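Local structure of GH18 chiitnase (Pseudoalteromonas aurantia, 6K7Z) at residues E243-I248 with K272-S277. The protein probably hydrolyses chitin within its chains as an endochitinase of glycoside hydrolase family 18. Sequence-based numbering, arbitrary orientation.
Sequences EVIKPI and KAIAQS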
loop_
_atom_site.group_PDB
_atom_site.type_symbol
_atom_site.label_atom_id
_atom_site.label_comp_id
_atom_site.label_asym_id
_atom_site.label_seq_id
_atom_site.Cartn_x
_atom_site.Cartn_y
_atom_site.Cartn_z
ATOM N N GLU A 243 -0.786 -22.631 1.387
ATOM C CA GLU A 243 -2.230 -22.504 1.252
ATOM C C GLU A 243 -2.663 -21.229 0.548
ATOM O O GLU A 243 -3.853 -21.103 0.226
ATOM C CB GLU A 243 -2.924 -22.581 2.623
ATOM C CG GLU A 243 -2.579 -23.854 3.412
ATOM C CD GLU A 243 -3.591 -24.211 4.499
ATOM O OE1 GLU A 243 -4.803 -23.952 4.323
ATOM O OE2 GLU A 243 -3.179 -24.796 5.526
ATOM N N VAL A 244 -1.745 -20.299 0.282
ATOM C CA VAL A 244 -2.067 -19.102 -0.489
ATOM C C VAL A 244 -1.215 -19.038 -1.749
ATOM O O VAL A 244 -1.741 -19.035 -2.868
ATOM C CB VAL A 244 -1.872 -17.832 0.361
ATOM C CG1 VAL A 244 -2.042 -16.585 -0.496
ATOM C CG2 VAL A 244 -2.822 -17.818 1.538
ATOM N N ILE A 245 0.109 -18.949 -1.567
ATOM C CA ILE A 245 1.020 -18.702 -2.680
ATOM C C ILE A 245 0.975 -19.851 -3.681
ATOM O O ILE A 245 0.753 -19.652 -4.880
ATOM C CB ILE A 245 2.450 -18.458 -2.164
ATOM C CG1 ILE A 245 2.541 -17.095 -1.455
ATOM C CG2 ILE A 245 3.447 -18.531 -3.312
ATOM C CD1 ILE A 245 3.887 -16.812 -0.810
ATOM N N LYS A 246 1.203 -21.073 -3.214
ATOM C CA LYS A 246 1.195 -22.187 -4.157
ATOM C C LYS A 246 -0.168 -22.400 -4.807
ATOM O O LYS A 246 -0.204 -22.586 -6.033
ATOM C CB LYS A 246 1.726 -23.453 -3.478
ATOM C CG LYS A 246 3.238 -23.365 -3.293
ATOM C CD LYS A 246 3.876 -24.663 -2.830
ATOM C CE LYS A 246 5.374 -24.484 -2.618
ATOM N NZ LYS A 246 6.108 -24.217 -3.890
ATOM N N PRO A 247 -1.298 -22.353 -4.097
ATOM C CA PRO A 247 -2.585 -22.486 -4.804
ATOM C C PRO A 247 -2.829 -21.398 -5.841
ATOM O O PRO A 247 -3.433 -21.677 -6.885
ATOM C CB PRO A 247 -3.612 -22.440 -3.664
ATOM C CG PRO A 247 -2.855 -22.938 -2.465
ATOM C CD PRO A 247 -1.483 -22.350 -2.633
ATOM N N ILE A 248 -2.359 -20.178 -5.633
ATOM C CA ILE A 248 -2.542 -19.146 -6.632
ATOM C C ILE A 248 -1.626 -19.435 -7.838
ATOM O O ILE A 248 -2.022 -19.327 -8.967
ATOM C CB ILE A 248 -2.253 -17.757 -6.038
ATOM C CG1 ILE A 248 -3.350 -17.325 -5.113
ATOM C CG2 ILE A 248 -2.092 -16.715 -7.109
ATOM C CD1 ILE A 248 -3.047 -16.069 -4.343
ATOM N N LYS A 272 12.956 -13.622 3.323
ATOM C CA LYS A 272 13.779 -14.596 2.612
ATOM C C LYS A 272 12.974 -15.846 2.249
ATOM O O LYS A 272 13.038 -16.321 1.110
ATOM C CB LYS A 272 15.002 -14.954 3.447
ATOM C CG LYS A 272 16.068 -13.852 3.499
ATOM C CD LYS A 272 17.206 -14.291 4.441
ATOM C CE LYS A 272 18.025 -13.119 4.890
ATOM N NZ LYS A 272 19.133 -13.522 5.814
ATOM N N ALA A 273 12.191 -16.372 3.194
ATOM C CA ALA A 273 11.409 -17.575 2.909
ATOM C C ALA A 273 10.295 -17.289 1.900
ATOM O O ALA A 273 10.033 -18.102 1.003
ATOM C CB ALA A 273 10.833 -18.149 4.206
ATOM N N ILE A 274 9.643 -16.152 2.012
ATOM C CA ILE A 274 8.596 -15.818 1.096
ATOM C C ILE A 274 9.159 -15.606 -0.294
ATOM O O ILE A 274 8.623 -16.069 -1.237
ATOM C CB ILE A 274 7.840 -14.543 1.557
ATOM C CG1 ILE A 274 6.975 -14.892 2.729
ATOM C CG2 ILE A 274 7.011 -13.915 0.467
ATOM C CD1 ILE A 274 5.751 -15.684 2.369
ATOM N N ALA A 275 10.242 -14.873 -0.377
ATOM C CA ALA A 275 10.832 -14.591 -1.678
ATOM C C ALA A 275 11.203 -15.889 -2.409
ATOM O O ALA A 275 10.930 -16.070 -3.542
ATOM C CB ALA A 275 11.979 -13.627 -1.603
ATOM N N GLN A 276 11.794 -16.786 -1.668
ATOM C CA GLN A 276 12.192 -18.066 -2.188
ATOM C C GLN A 276 10.990 -18.760 -2.834
ATOM O O GLN A 276 11.087 -19.354 -3.857
ATOM C CB GLN A 276 12.677 -18.916 -1.048
ATOM C CG GLN A 276 13.255 -20.220 -1.524
ATOM C CD GLN A 276 14.316 -20.053 -2.594
ATOM O OE1 GLN A 276 14.072 -20.306 -3.770
ATOM N NE2 GLN A 276 15.506 -19.644 -2.181
ATOM N N SER A 277 9.848 -18.665 -2.201
ATOM C CA SER A 277 8.664 -19.295 -2.711
ATOM C C SER A 277 8.075 -18.649 -3.930
ATOM O O SER A 277 7.302 -19.217 -4.575
ATOM C CB SER A 277 7.603 -19.386 -1.637
ATOM O OG SER A 277 6.948 -18.183 -1.523
HETATM O O HOH W 1 5.830 -21.653 -4.811
#
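Ile245 CD1 lies against Ser277 OG, and the flat group beside them is a backbone carbonyl, that of Ile274. Ser277 OG donates to Ile274 O over 2.7 Å; the hydroxyl lies near the carbonyl plane, tilted 17° from it, and the C=O...OG angle is bent to 132°. This is the outer layer of the TIM barrel of family 18, where helix 237-251 and the final helix, 269-277, lie side by side, linked through strand 256-260. Between 243-248 and 272-277 the closest CA atoms are those of Ile245 and Ser277, 7.7 Å apart. With CG1 anti to its carbonyl carbon (chi1 -71°) and the chain extended beyond, Ile245 sends CD1 toward the last helix to touch two of its residues. On one, CD1 lies 3.4 Å from Ser277 OG, against a hydroxyl already turned back to its own helix; on the other it meets Ile274 CD1 at 3.9 Å, methyl against methyl. Ile257 of the strand touches both isoleucines, which sets the pair against the barrel wall, and Ile240 also packs on both. Cutting Ser277 back to an alanine is likely to leave Ile274 O without its side-chain donor and a small gap beside Ile245 CD1. Farther out, the link turns polar. Gln249 NE2 hydrogen-bonds to Ser277 O, and a water donates to that same oxygen over 2.9 Å while accepting from Lys246 NZ at 2.7 Å.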